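Local atomic coordinates of inositol-1-monophosphatase (Thermotoga maritima, PDB entry 2P3N), a protein that uses magnesium to hydrolyse phosphate esters, dephosphorylating inositol 1-phosphates and fructose 1,6-bisphosphate, and works as a homotetramer. Residues Ser95-Tyr100 with Gly109-Pro114; Leu116-Tyr121 with Ala181-Ala186; Ile197-Ile202 with Asn225-Asn230. One frame throughout, in Å; residues are numbered along the deposited sequence.

Interaction 1. Residues Ser95-Tyr100 with Gly109-Pro114; sequences SISLAY and GVVHAP
Strands 95-102 and 105-113 form a beta hairpin within the large mixed sheet of the inositol monophosphatase fold; their short segments run at 168°, an antiparallel pairing. At Gly109 the backbones come close, its CA lying 4.3 Å from CA of Ala99 in a non-hydrogen-bonded pair. Val110 forms a hydrogen-bonded pair with Leu98. Its O receives Leu98 N at 3.0 Å, nearly along the C=O axis, whereas its own N reaches Leu98 O from 32° out of the carbonyl plane. On the face shared by Ile96, Leu98, Val110 and His112, CG1 of Val110 occupies the crowded position between N and C and meets Leu98 CB at 3.7 Å. Helix 2-21 covers this face.

Val111 points to the other face with Ser97, where helices 177-185 and 199-211 pack. Its CG1, anti to the backbone N, reaches Ser95 OG at 3.6 Å, and its CG2 approaches Ser97 OG at 3.9 Å. Ser95 OG is hydrogen-bonded to Ser176 OG, while the Ser97 side chain lies about 4 Å from that of the magnesium ligand Asp79, so this face borders the metal site. His112 N then donates to Ile96 O at 3.0 Å, in the carbonyl plane, and its ring ND1 is hydrogen-bonded to Thr119 OG1. Beyond Ala113, Pro114 ends the contact, its CG 4.5 Å from CG1 of Ile96.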
loop_
_atom_site.group_PDB
_atom_site.type_symbol
_atom_site.label_atom_id
_atom_site.label_comp_id
_atom_site.label_asym_id
_atom_site.label_seq_id
_atom_site.Cartn_x
_atom_site.Cartn_y
_atom_site.Cartn_z
ATOM N N SER A 95 13.781 4.664 7.390
ATOM C CA SER A 95 13.680 3.239 7.646
ATOM C C SER A 95 14.188 2.840 9.022
ATOM O O SER A 95 14.713 3.665 9.776
ATOM C CB SER A 95 14.469 2.481 6.581
ATOM O OG SER A 95 15.790 2.982 6.474
ATOM N N ILE A 96 13.999 1.562 9.343
ATOM C CA ILE A 96 14.455 0.986 10.600
ATOM C C ILE A 96 15.484 -0.044 10.184
ATOM O O ILE A 96 15.247 -0.830 9.276
ATOM C CB ILE A 96 13.345 0.244 11.357
ATOM C CG1 ILE A 96 12.101 1.123 11.504
ATOM C CG2 ILE A 96 13.843 -0.134 12.736
ATOM C CD1 ILE A 96 10.973 0.419 12.287
ATOM N N SER A 97 16.628 -0.058 10.842
ATOM C CA SER A 97 17.645 -1.012 10.455
ATOM C C SER A 97 18.075 -1.915 11.607
ATOM O O SER A 97 18.218 -1.470 12.751
ATOM C CB SER A 97 18.844 -0.266 9.875
ATOM O OG SER A 97 19.654 -1.134 9.109
ATOM N N LEU A 98 18.252 -3.198 11.286
ATOM C CA LEU A 98 18.670 -4.207 12.256
ATOM C C LEU A 98 19.666 -5.184 11.646
ATOM O O LEU A 98 19.313 -5.964 10.762
ATOM C CB LEU A 98 17.466 -5.008 12.776
ATOM C CG LEU A 98 17.814 -5.998 13.895
ATOM C CD1 LEU A 98 18.340 -5.220 15.109
ATOM C CD2 LEU A 98 16.591 -6.804 14.298
ATOM N N ALA A 99 20.908 -5.138 12.116
ATOM C CA ALA A 99 21.935 -6.057 11.634
ATOM C C ALA A 99 22.372 -6.925 12.801
ATOM O O ALA A 99 22.422 -6.454 13.936
ATOM C CB ALA A 99 23.137 -5.286 11.087
ATOM N N TYR A 100 22.655 -8.196 12.532
ATOM C CA TYR A 100 23.146 -9.083 13.583
ATOM C C TYR A 100 24.583 -9.477 13.262
ATOM O O TYR A 100 24.843 -10.320 12.407
ATOM C CB TYR A 100 22.312 -10.354 13.735
ATOM C CG TYR A 100 22.943 -11.286 14.751
ATOM C CD1 TYR A 100 23.010 -10.932 16.104
ATOM C CD2 TYR A 100 23.557 -12.473 14.347
ATOM C CE1 TYR A 100 23.680 -11.735 17.023
ATOM C CE2 TYR A 100 24.228 -13.281 15.256
ATOM C CZ TYR A 100 24.288 -12.908 16.588
ATOM O OH TYR A 100 24.972 -13.705 17.475
ATOM N N GLY A 109 20.937 -8.888 7.934
ATOM C CA GLY A 109 20.615 -7.481 7.814
ATOM C C GLY A 109 19.190 -7.281 7.332
ATOM O O GLY A 109 18.695 -8.027 6.493
ATOM N N VAL A 110 18.507 -6.291 7.879
ATOM C CA VAL A 110 17.152 -6.009 7.444
ATOM C C VAL A 110 16.899 -4.512 7.539
ATOM O O VAL A 110 17.275 -3.869 8.522
ATOM C CB VAL A 110 16.107 -6.813 8.265
ATOM C CG1 VAL A 110 16.489 -6.833 9.716
ATOM C CG2 VAL A 110 14.726 -6.208 8.089
ATOM N N VAL A 111 16.315 -3.956 6.480
ATOM C CA VAL A 111 15.993 -2.529 6.415
ATOM C C VAL A 111 14.506 -2.448 6.078
ATOM O O VAL A 111 14.043 -3.081 5.132
ATOM C CB VAL A 111 16.813 -1.793 5.301
ATOM C CG1 VAL A 111 16.444 -0.317 5.255
ATOM C CG2 VAL A 111 18.289 -1.932 5.558
ATOM N N HIS A 112 13.752 -1.686 6.859
ATOM C CA HIS A 112 12.322 -1.566 6.608
ATOM C C HIS A 112 11.832 -0.120 6.516
ATOM O O HIS A 112 11.743 0.577 7.524
ATOM C CB HIS A 112 11.525 -2.320 7.684
ATOM C CG HIS A 112 10.041 -2.184 7.537
ATOM N ND1 HIS A 112 9.359 -2.641 6.431
ATOM C CD2 HIS A 112 9.113 -1.610 8.340
ATOM C CE1 HIS A 112 8.076 -2.353 6.559
ATOM N NE2 HIS A 112 7.899 -1.730 7.709
ATOM N N ALA A 113 11.527 0.314 5.292
ATOM C CA ALA A 113 11.021 1.658 5.046
ATOM C C ALA A 113 9.517 1.527 5.190
ATOM O O ALA A 113 8.832 1.039 4.293
ATOM C CB ALA A 113 11.384 2.113 3.651
ATOM N N PRO A 114 8.985 1.972 6.335
ATOM C CA PRO A 114 7.555 1.921 6.674
ATOM C C PRO A 114 6.583 2.587 5.702
ATOM O O PRO A 114 5.637 1.956 5.238
ATOM C CB PRO A 114 7.506 2.567 8.065
ATOM C CG PRO A 114 8.922 2.377 8.607
ATOM C CD PRO A 114 9.754 2.657 7.392
#

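Interaction 2. Residues Leu116-Tyr121 with Ala181-Ala186; sequences LNETLY and AAYVGA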
loop_
_atom_site.group_PDB
_atom_site.type_symbol
_atom_site.label_atom_id
_atom_site.label_comp_id
_atom_site.label_asym_id
_atom_site.label_seq_id
_atom_site.Cartn_x
_atom_site.Cartn_y
_atom_site.Cartn_z
ATOM N N LEU A 116 6.913 3.230 2.758
ATOM C CA LEU A 116 7.004 2.702 1.414
ATOM C C LEU A 116 6.604 1.246 1.339
ATOM O O LEU A 116 6.374 0.729 0.253
ATOM C CB LEU A 116 8.438 2.847 0.882
ATOM C CG LEU A 116 9.095 4.228 0.806
ATOM C CD1 LEU A 116 10.483 4.080 0.196
ATOM C CD2 LEU A 116 8.249 5.176 -0.037
ATOM N N ASN A 117 6.520 0.596 2.496
ATOM C CA ASN A 117 6.206 -0.827 2.567
ATOM C C ASN A 117 7.270 -1.637 1.826
ATOM O O ASN A 117 6.977 -2.572 1.088
ATOM C CB ASN A 117 4.821 -1.111 1.994
ATOM C CG ASN A 117 3.735 -0.880 3.004
ATOM O OD1 ASN A 117 3.645 -1.593 4.000
ATOM N ND2 ASN A 117 2.910 0.128 2.769
ATOM N N GLU A 118 8.521 -1.255 2.037
ATOM C CA GLU A 118 9.633 -1.939 1.417
ATOM C C GLU A 118 10.473 -2.569 2.501
ATOM O O GLU A 118 10.915 -1.891 3.424
ATOM C CB GLU A 118 10.482 -0.955 0.633
ATOM C CG GLU A 118 9.710 -0.255 -0.462
ATOM C CD GLU A 118 10.584 0.649 -1.288
ATOM O OE1 GLU A 118 10.208 0.906 -2.454
ATOM O OE2 GLU A 118 11.637 1.101 -0.771
ATOM N N THR A 119 10.670 -3.876 2.400
ATOM C CA THR A 119 11.474 -4.587 3.371
ATOM C C THR A 119 12.566 -5.336 2.618
ATOM O O THR A 119 12.317 -6.347 1.962
ATOM C CB THR A 119 10.648 -5.601 4.205
ATOM O OG1 THR A 119 9.453 -4.975 4.700
ATOM C CG2 THR A 119 11.475 -6.066 5.418
ATOM N N LEU A 120 13.779 -4.806 2.717
ATOM C CA LEU A 120 14.939 -5.387 2.078
ATOM C C LEU A 120 15.741 -6.105 3.158
ATOM O O LEU A 120 15.963 -5.558 4.233
ATOM C CB LEU A 120 15.760 -4.275 1.423
ATOM C CG LEU A 120 14.902 -3.488 0.427
ATOM C CD1 LEU A 120 14.310 -2.287 1.128
ATOM C CD2 LEU A 120 15.733 -3.036 -0.760
ATOM N N TYR A 121 16.154 -7.339 2.891
ATOM C CA TYR A 121 16.925 -8.092 3.873
ATOM C C TYR A 121 17.853 -9.112 3.241
ATOM O O TYR A 121 17.711 -9.469 2.077
ATOM C CB TYR A 121 15.997 -8.815 4.847
ATOM C CG TYR A 121 14.947 -9.645 4.163
ATOM C CD1 TYR A 121 13.783 -9.060 3.668
ATOM C CD2 TYR A 121 15.140 -11.007 3.958
ATOM C CE1 TYR A 121 12.835 -9.813 2.981
ATOM C CE2 TYR A 121 14.201 -11.770 3.271
ATOM C CZ TYR A 121 13.054 -11.167 2.785
ATOM O OH TYR A 121 12.141 -11.921 2.099
ATOM N N ALA A 181 21.707 2.122 0.670
ATOM C CA ALA A 181 22.657 1.039 0.468
ATOM C C ALA A 181 21.896 -0.156 -0.068
ATOM O O ALA A 181 22.346 -0.829 -0.991
ATOM C CB ALA A 181 23.325 0.680 1.778
ATOM N N ALA A 182 20.729 -0.403 0.525
ATOM C CA ALA A 182 19.852 -1.516 0.148
ATOM C C ALA A 182 19.310 -1.361 -1.267
ATOM O O ALA A 182 19.058 -2.350 -1.953
ATOM C CB ALA A 182 18.701 -1.626 1.131
ATOM N N TYR A 183 19.128 -0.120 -1.699
ATOM C CA TYR A 183 18.631 0.125 -3.034
ATOM C C TYR A 183 19.623 -0.348 -4.088
ATOM O O TYR A 183 19.221 -0.731 -5.183
ATOM C CB TYR A 183 18.324 1.613 -3.220
ATOM C CG TYR A 183 16.900 1.990 -2.862
ATOM C CD1 TYR A 183 16.037 1.064 -2.255
ATOM C CD2 TYR A 183 16.417 3.270 -3.111
ATOM C CE1 TYR A 183 14.723 1.411 -1.902
ATOM C CE2 TYR A 183 15.114 3.629 -2.765
ATOM C CZ TYR A 183 14.273 2.698 -2.159
ATOM O OH TYR A 183 12.994 3.063 -1.796
ATOM N N VAL A 184 20.916 -0.325 -3.772
ATOM C CA VAL A 184 21.902 -0.783 -4.746
ATOM C C VAL A 184 21.786 -2.298 -4.825
ATOM O O VAL A 184 21.914 -2.892 -5.897
ATOM C CB VAL A 184 23.375 -0.399 -4.358
ATOM C CG1 VAL A 184 23.433 1.012 -3.785
ATOM C CG2 VAL A 184 23.956 -1.412 -3.396
ATOM N N GLY A 185 21.533 -2.919 -3.680
ATOM C CA GLY A 185 21.393 -4.361 -3.647
ATOM C C GLY A 185 20.187 -4.807 -4.449
ATOM O O GLY A 185 20.168 -5.917 -4.965
ATOM N N ALA A 186 19.179 -3.938 -4.557
ATOM C CA ALA A 186 17.949 -4.245 -5.292
ATOM C C ALA A 186 18.013 -3.777 -6.738
ATOM O O ALA A 186 17.030 -3.875 -7.459
ATOM C CB ALA A 186 16.748 -3.605 -4.602
#
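Strand 118-123 of the large mixed sheet is crossed by the C-terminal part of helix 177-185, with the short axes 9.1 Å apart at 77°: a helix packed across the sheet. The strand opens with a G1 beta bulge, in which Asn117 and Glu118 both face Ala113.

Two side chains of the strand carry the contact. Leu120 lays CD2 against the end of the helix, 3.8 Å from Ala182 CB and 4.0 Å from CB of Ala186 just beyond it; these methyls are four residues apart, so the leucine spans about one helical turn. The same CD2 comes to the edge of the Tyr183 ring, 4.4 Å from its CD1.

Glu118 extends beyond CG at about a right angle to the tyrosine, and the two meet tip to tip. Tyr183 OH donates to Glu118 OE2 at 2.6 Å, and OE2 accepts with its syn lone pair, on the side of OE1. OE2 lies in the ring plane, although the carboxylate itself is turned 68° from it. Leu116 CD1 abuts the hydroxyl at 3.4 Å. Leu116 also packs on Leu116 of a second subunit, and Tyr183 on Leu91 of that subunit.

An alanine at Glu118 has no carboxylate for Tyr183 OH or Arg188, and its loss would probably loosen the hold between strand and helix end. Outside the two segments, OE1 is salt-bridged to Arg188 NH1; the arginine probably keeps the buried carboxylate ionised, and the short phenol bond is consistent with a charged acceptor.

Interaction 3. Residues Ile197-Ile202 with Asn225-Asn230; sequences INPWDI and NAFSKN
Ile197 leads into helix 199-211 at the second signature sequence of the inositol monophosphatase family, and the loop 225-230 lies alongside this helix start. With CG1 between the backbone N and C (chi1 72°), the isoleucine turns its CD1 toward the loop, where it lies 4.1 Å from Ser228 O.

Asn198 faces the other way. Its CB sits 3.4 Å above the plane of the Trp200 indole, over the ring centre, while its backbone N donates to Asp201 OD2 at 3.2 Å.

Pro199 points at the loop. Its CB is 3.0 Å from Ala226 O, a tight approach, and 4.3 Å from Phe227 CE1, which it meets obliquely. The loop holds its shape here by a type I turn from Asn225 to Ser228: Ser228 N donates to Asn225 O at 3.1 Å, and Asn225 N to Ser228 OG at 2.9 Å and 165°.

Trp200 points away from the loop and packs on Met63, Ile77 and the metal ligands Glu65 and Asp79. Asp201 is inferred by similarity to bind a second magnesium. The bond from Asn198 N uses the anti lone pair of OD2, thereby steadying the carboxylate, while OD1 lies close to Asp79 OD1.

Ile202 completes the contact, its CD1 3.4 Å from Ala226 O, so that one carbonyl is met by carbons of both Pro199 and Ile202. Across the segments the chemistry is thus van der Waals contact of aliphatic carbons with carbonyl oxygens and a ring. The polar bonds stay within each segment, and the closeness of the Asp79 and Asp201 carboxylates would probably be eased by a cation between them.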
loop_
_atom_site.group_PDB
_atom_site.type_symbol
_atom_site.label_atom_id
_atom_site.label_comp_id
_atom_site.label_asym_id
_atom_site.label_seq_id
_atom_site.Cartn_x
_atom_site.Cartn_y
_atom_site.Cartn_z
ATOM N N ILE A 197 30.104 7.813 8.985
ATOM C CA ILE A 197 28.857 7.194 9.421
ATOM C C ILE A 197 29.145 6.124 10.482
ATOM O O ILE A 197 30.244 5.579 10.537
ATOM C CB ILE A 197 28.124 6.539 8.226
ATOM C CG1 ILE A 197 28.854 5.266 7.781
ATOM C CG2 ILE A 197 28.052 7.518 7.065
ATOM C CD1 ILE A 197 30.260 5.489 7.320
ATOM N N ASN A 198 28.167 5.824 11.333
ATOM C CA ASN A 198 28.378 4.805 12.352
ATOM C C ASN A 198 27.916 3.458 11.821
ATOM O O ASN A 198 27.218 3.387 10.812
ATOM C CB ASN A 198 27.621 5.154 13.627
ATOM C CG ASN A 198 27.955 6.534 14.133
ATOM O OD1 ASN A 198 27.346 7.522 13.719
ATOM N ND2 ASN A 198 28.938 6.617 15.020
ATOM N N PRO A 199 28.300 2.366 12.492
ATOM C CA PRO A 199 27.888 1.048 12.015
ATOM C C PRO A 199 26.397 0.775 11.953
ATOM O O PRO A 199 25.981 -0.151 11.262
ATOM C CB PRO A 199 28.627 0.086 12.954
ATOM C CG PRO A 199 28.810 0.878 14.189
ATOM C CD PRO A 199 29.187 2.241 13.657
ATOM N N TRP A 200 25.579 1.556 12.658
ATOM C CA TRP A 200 24.133 1.298 12.614
ATOM C C TRP A 200 23.491 1.811 11.337
ATOM O O TRP A 200 22.354 1.447 11.015
ATOM C CB TRP A 200 23.413 1.888 13.837
ATOM C CG TRP A 200 23.740 3.304 14.169
ATOM C CD1 TRP A 200 23.268 4.431 13.559
ATOM C CD2 TRP A 200 24.589 3.744 15.226
ATOM N NE1 TRP A 200 23.768 5.551 14.177
ATOM C CE2 TRP A 200 24.584 5.157 15.204
ATOM C CE3 TRP A 200 25.357 3.081 16.193
ATOM C CZ2 TRP A 200 25.314 5.920 16.113
ATOM C CZ3 TRP A 200 26.079 3.837 17.097
ATOM C CH2 TRP A 200 26.053 5.246 17.051
ATOM N N ASP A 201 24.240 2.647 10.616
ATOM C CA ASP A 201 23.801 3.226 9.355
ATOM C C ASP A 201 24.152 2.297 8.198
ATOM O O ASP A 201 23.485 2.320 7.165
ATOM C CB ASP A 201 24.487 4.580 9.107
ATOM C CG ASP A 201 24.096 5.638 10.117
ATOM O OD1 ASP A 201 22.889 5.966 10.215
ATOM O OD2 ASP A 201 25.005 6.149 10.806
ATOM N N ILE A 202 25.187 1.473 8.368
ATOM C CA ILE A 202 25.619 0.595 7.284
ATOM C C ILE A 202 25.752 -0.913 7.514
ATOM O O ILE A 202 25.995 -1.651 6.563
ATOM C CB ILE A 202 26.960 1.107 6.685
ATOM C CG1 ILE A 202 27.979 1.379 7.797
ATOM C CG2 ILE A 202 26.724 2.378 5.904
ATOM C CD1 ILE A 202 28.539 0.130 8.458
ATOM N N ASN A 225 34.055 -3.285 6.301
ATOM C CA ASN A 225 33.340 -4.086 7.286
ATOM C C ASN A 225 32.464 -3.129 8.083
ATOM O O ASN A 225 32.556 -1.915 7.905
ATOM C CB ASN A 225 34.311 -4.821 8.218
ATOM C CG ASN A 225 35.088 -3.881 9.122
ATOM O OD1 ASN A 225 35.800 -2.991 8.657
ATOM N ND2 ASN A 225 34.957 -4.083 10.426
ATOM N N ALA A 226 31.626 -3.673 8.960
ATOM C CA ALA A 226 30.704 -2.870 9.767
ATOM C C ALA A 226 31.350 -1.699 10.510
ATOM O O ALA A 226 30.661 -0.761 10.930
ATOM C CB ALA A 226 29.970 -3.777 10.769
ATOM N N PHE A 227 32.671 -1.734 10.643
ATOM C CA PHE A 227 33.372 -0.697 11.389
ATOM C C PHE A 227 34.318 0.195 10.585
ATOM O O PHE A 227 35.315 0.696 11.110
ATOM C CB PHE A 227 34.098 -1.372 12.557
ATOM C CG PHE A 227 33.194 -2.260 13.380
ATOM C CD1 PHE A 227 32.309 -1.709 14.309
ATOM C CD2 PHE A 227 33.153 -3.634 13.156
ATOM C CE1 PHE A 227 31.393 -2.511 14.994
ATOM C CE2 PHE A 227 32.238 -4.444 13.838
ATOM C CZ PHE A 227 31.358 -3.879 14.755
ATOM N N SER A 228 33.989 0.404 9.314
ATOM C CA SER A 228 34.788 1.253 8.442
ATOM C C SER A 228 34.184 2.655 8.499
ATOM O O SER A 228 32.990 2.809 8.750
ATOM C CB SER A 228 34.751 0.713 7.016
ATOM O OG SER A 228 35.010 -0.680 7.012
ATOM N N LYS A 229 35.002 3.678 8.273
ATOM C CA LYS A 229 34.517 5.055 8.332
ATOM C C LYS A 229 33.928 5.588 7.024
ATOM O O LYS A 229 32.992 6.391 7.041
ATOM C CB LYS A 229 35.642 5.980 8.818
ATOM C CG LYS A 229 36.999 5.747 8.152
ATOM C CD LYS A 229 38.063 6.707 8.676
ATOM C CE LYS A 229 39.414 6.418 8.052
ATOM N NZ LYS A 229 40.446 7.384 8.497
ATOM N N ASN A 230 34.478 5.148 5.896
ATOM C CA ASN A 230 33.997 5.579 4.586
ATOM C C ASN A 230 33.384 4.370 3.905
ATOM O O ASN A 230 33.875 3.251 4.070
ATOM C CB ASN A 230 35.147 6.093 3.719
ATOM C CG ASN A 230 36.304 6.621 4.532
ATOM O OD1 ASN A 230 36.130 7.488 5.395
ATOM N ND2 ASN A 230 37.505 6.104 4.256
#

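Interactions 1 and 2 belong to the same sheet: strands 105-113 and 118-123 are neighbours, with Val111 N 2.8 Å from Leu120 O, a probable hydrogen bond. Interaction 1 is wholly buried and rests on backbone bonds between strands; interaction 2, also mainly buried, carries a single phenol-carboxylate bond among apolar side chains and reaches towards another subunit. Interaction 3 is only partly buried, contains exposed loop residues, and relies on aliphatic carbons set against loop carbonyls, with no hydrogen bond between its segments. It touches interaction 1 where Ser97 CB meets Trp200 O at 4.1 Å, near the metal site. Interactions 2 and 3 do not touch and lie on opposite sides of the chain's centre, about 18 Å apart between centres.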